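Local coordinates for exodeoxyribonuclease (Neisseria meningitidis, PDB 2JC5), which probably cleaves the DNA backbone at apurinic or apyrimidinic sites as a metal-dependent repair endonuclease, to which 3'-5' exonuclease activity is also ascribed, at residues A[108-112]-A[148-152]. Numbering follows the deposited sequence.
With BCN (bicine), chain C.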
loop_
_atom_site.group_PDB
_atom_site.type_symbol
_atom_site.label_atom_id
_atom_site.label_comp_id
_atom_site.label_asym_id
_atom_site.label_seq_id
_atom_site.Cartn_x
_atom_site.Cartn_y
_atom_site.Cartn_z
ATOM N N LEU A 108 -2.034 -1.571 -3.904
ATOM C CA LEU A 108 -0.913 -1.638 -4.826
ATOM C C LEU A 108 0.282 -2.286 -4.160
ATOM O O LEU A 108 0.645 -1.900 -3.064
ATOM C CB LEU A 108 -0.507 -0.215 -5.226
ATOM C CG LEU A 108 0.781 -0.076 -6.054
ATOM C CD1 LEU A 108 0.610 -0.605 -7.460
ATOM C CD2 LEU A 108 1.256 1.381 -6.098
ATOM N N TYR A 109 0.905 -3.246 -4.838
ATOM C CA TYR A 109 2.151 -3.837 -4.385
ATOM C C TYR A 109 3.173 -3.636 -5.493
ATOM O O TYR A 109 3.204 -4.379 -6.484
ATOM C CB TYR A 109 1.978 -5.307 -4.051
ATOM C CG TYR A 109 3.202 -5.990 -3.488
ATOM C CD1 TYR A 109 4.095 -5.327 -2.653
ATOM C CD2 TYR A 109 3.463 -7.297 -3.796
ATOM C CE1 TYR A 109 5.184 -5.956 -2.141
ATOM C CE2 TYR A 109 4.566 -7.933 -3.300
ATOM C CZ TYR A 109 5.426 -7.269 -2.470
ATOM O OH TYR A 109 6.535 -7.919 -1.970
ATOM N N LEU A 110 3.988 -2.597 -5.328
ATOM C CA LEU A 110 4.977 -2.223 -6.337
ATOM C C LEU A 110 6.171 -3.187 -6.264
ATOM O O LEU A 110 6.571 -3.565 -5.183
ATOM C CB LEU A 110 5.388 -0.775 -6.106
ATOM C CG LEU A 110 5.946 0.017 -7.270
ATOM C CD1 LEU A 110 5.567 1.497 -7.131
ATOM C CD2 LEU A 110 7.458 -0.172 -7.324
ATOM N N PRO A 111 6.697 -3.657 -7.408
ATOM C CA PRO A 111 7.802 -4.618 -7.365
ATOM C C PRO A 111 9.016 -4.117 -6.585
ATOM O O PRO A 111 9.353 -2.923 -6.660
ATOM C CB PRO A 111 8.186 -4.779 -8.850
ATOM C CG PRO A 111 6.985 -4.411 -9.600
ATOM C CD PRO A 111 6.316 -3.336 -8.795
ATOM N N SER A 112 9.652 -5.005 -5.837
ATOM C CA SER A 112 10.913 -4.702 -5.181
ATOM C C SER A 112 12.056 -4.990 -6.144
ATOM O O SER A 112 11.949 -5.851 -7.016
ATOM C CB SER A 112 11.074 -5.514 -3.910
ATOM O OG SER A 112 10.903 -6.880 -4.183
ATOM N N GLY A 148 -0.639 1.444 -0.569
ATOM C CA GLY A 148 0.117 0.225 -0.636
ATOM C C GLY A 148 1.572 0.367 -0.334
ATOM O O GLY A 148 2.007 1.336 0.281
ATOM N N ASP A 149 2.299 -0.652 -0.767
ATOM C CA ASP A 149 3.723 -0.751 -0.559
ATOM C C ASP A 149 4.361 -0.355 -1.874
ATOM O O ASP A 149 4.256 -1.076 -2.864
ATOM C CB ASP A 149 4.074 -2.177 -0.179
ATOM C CG ASP A 149 5.556 -2.420 -0.024
ATOM O OD1 ASP A 149 6.372 -1.496 -0.222
ATOM O OD2 ASP A 149 5.922 -3.577 0.314
ATOM N N TRP A 150 4.930 0.844 -1.884
ATOM C CA TRP A 150 5.502 1.437 -3.084
ATOM C C TRP A 150 6.979 1.120 -3.207
ATOM O O TRP A 150 7.578 1.426 -4.235
ATOM C CB TRP A 150 5.284 2.953 -3.103
ATOM C CG TRP A 150 3.838 3.369 -3.234
ATOM C CD1 TRP A 150 2.813 3.063 -2.387
ATOM C CD2 TRP A 150 3.270 4.180 -4.265
ATOM N NE1 TRP A 150 1.639 3.625 -2.834
ATOM C CE2 TRP A 150 1.899 4.336 -3.974
ATOM C CE3 TRP A 150 3.790 4.812 -5.399
ATOM C CZ2 TRP A 150 1.048 5.069 -4.788
ATOM C CZ3 TRP A 150 2.938 5.559 -6.188
ATOM C CH2 TRP A 150 1.592 5.667 -5.884
ATOM N N ASN A 151 7.578 0.557 -2.160
ATOM C CA ASN A 151 8.971 0.085 -2.210
ATOM C C ASN A 151 9.967 1.194 -2.547
ATOM O O ASN A 151 11.081 0.930 -3.003
ATOM C CB ASN A 151 9.096 -1.125 -3.159
ATOM C CG ASN A 151 8.933 -2.458 -2.456
ATOM O OD1 ASN A 151 8.238 -3.361 -2.948
ATOM N ND2 ASN A 151 9.574 -2.601 -1.327
ATOM N N ILE A 152 9.599 2.436 -2.219
ATOM C CA ILE A 152 10.490 3.590 -2.424
ATOM C C ILE A 152 10.321 4.526 -1.226
ATOM O O ILE A 152 9.195 4.856 -0.876
ATOM C CB ILE A 152 10.157 4.371 -3.698
ATOM C CG1 ILE A 152 10.285 3.487 -4.943
ATOM C CG2 ILE A 152 11.070 5.585 -3.826
ATOM C CD1 ILE A 152 9.617 4.104 -6.168
HETATM N N1 BCN C . 13.400 -2.745 -0.254
HETATM C C1 BCN C . 12.856 -2.104 -1.474
HETATM C C2 BCN C . 13.206 -2.853 -2.737
HETATM O O21 BCN C . 12.700 -2.447 -3.822
HETATM O O22 BCN C . 13.967 -3.832 -2.661
HETATM C C3 BCN C . 12.365 -3.361 0.589
HETATM C C4 BCN C . 12.174 -4.804 0.164
HETATM O O4 BCN C . 13.418 -5.547 0.134
HETATM C C5 BCN C . 14.226 -1.771 0.543
HETATM C C6 BCN C . 15.333 -2.494 1.299
HETATM O O6 BCN C . 15.920 -3.538 0.520
#
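Y109 and D149 lie side by side and point the same way from neighbouring, parallel backbones. Both have CG anti to the backbone N, which sends ring and carboxylate forward together; OD2 of D149 then meets CE1 of Y109 at the ring edge, near its plane, at 3.5 Å, with the two planes 44° apart. The same OD2 accepts a hydrogen bond from N8, while OD1 takes a weak one, 3.1 Å from the backbone N of N151, so both carboxylate oxygens are engaged. Two backbone bonds fix the register of the pair: D149 N to L108 O, and L110 N to D149 O at 2.9 Å and nearly straight (166°). In the four-layered fold of the DNase I-like phosphoesterases, active-site residues sit on loops at the ends of the central strands; here the parallel neighbours 103-109 and 143-147 deliver Y109, D149 and N151, all predicted to be catalytic or metal-binding, and the Y109 side chain lies about 5 Å from the bound magnesium. Away from that side, CD2 of L108 sits over one face of the W150 indole, 3.9 Å from the six-membered ring centroid and 18° off its normal, a CH-pi contact in which the side chains cross at about a right angle. L110 packs mainly on the neighbouring backbone, CD1 and CD2 each 3.5 Å from W150 O, with CD1 also reaching the indole at CE3. Farther along, the N151 amide approaches the L110 carbonyl and S112, and bicine lies against N151 and S112, its O21 3.2 Å from S112 CA.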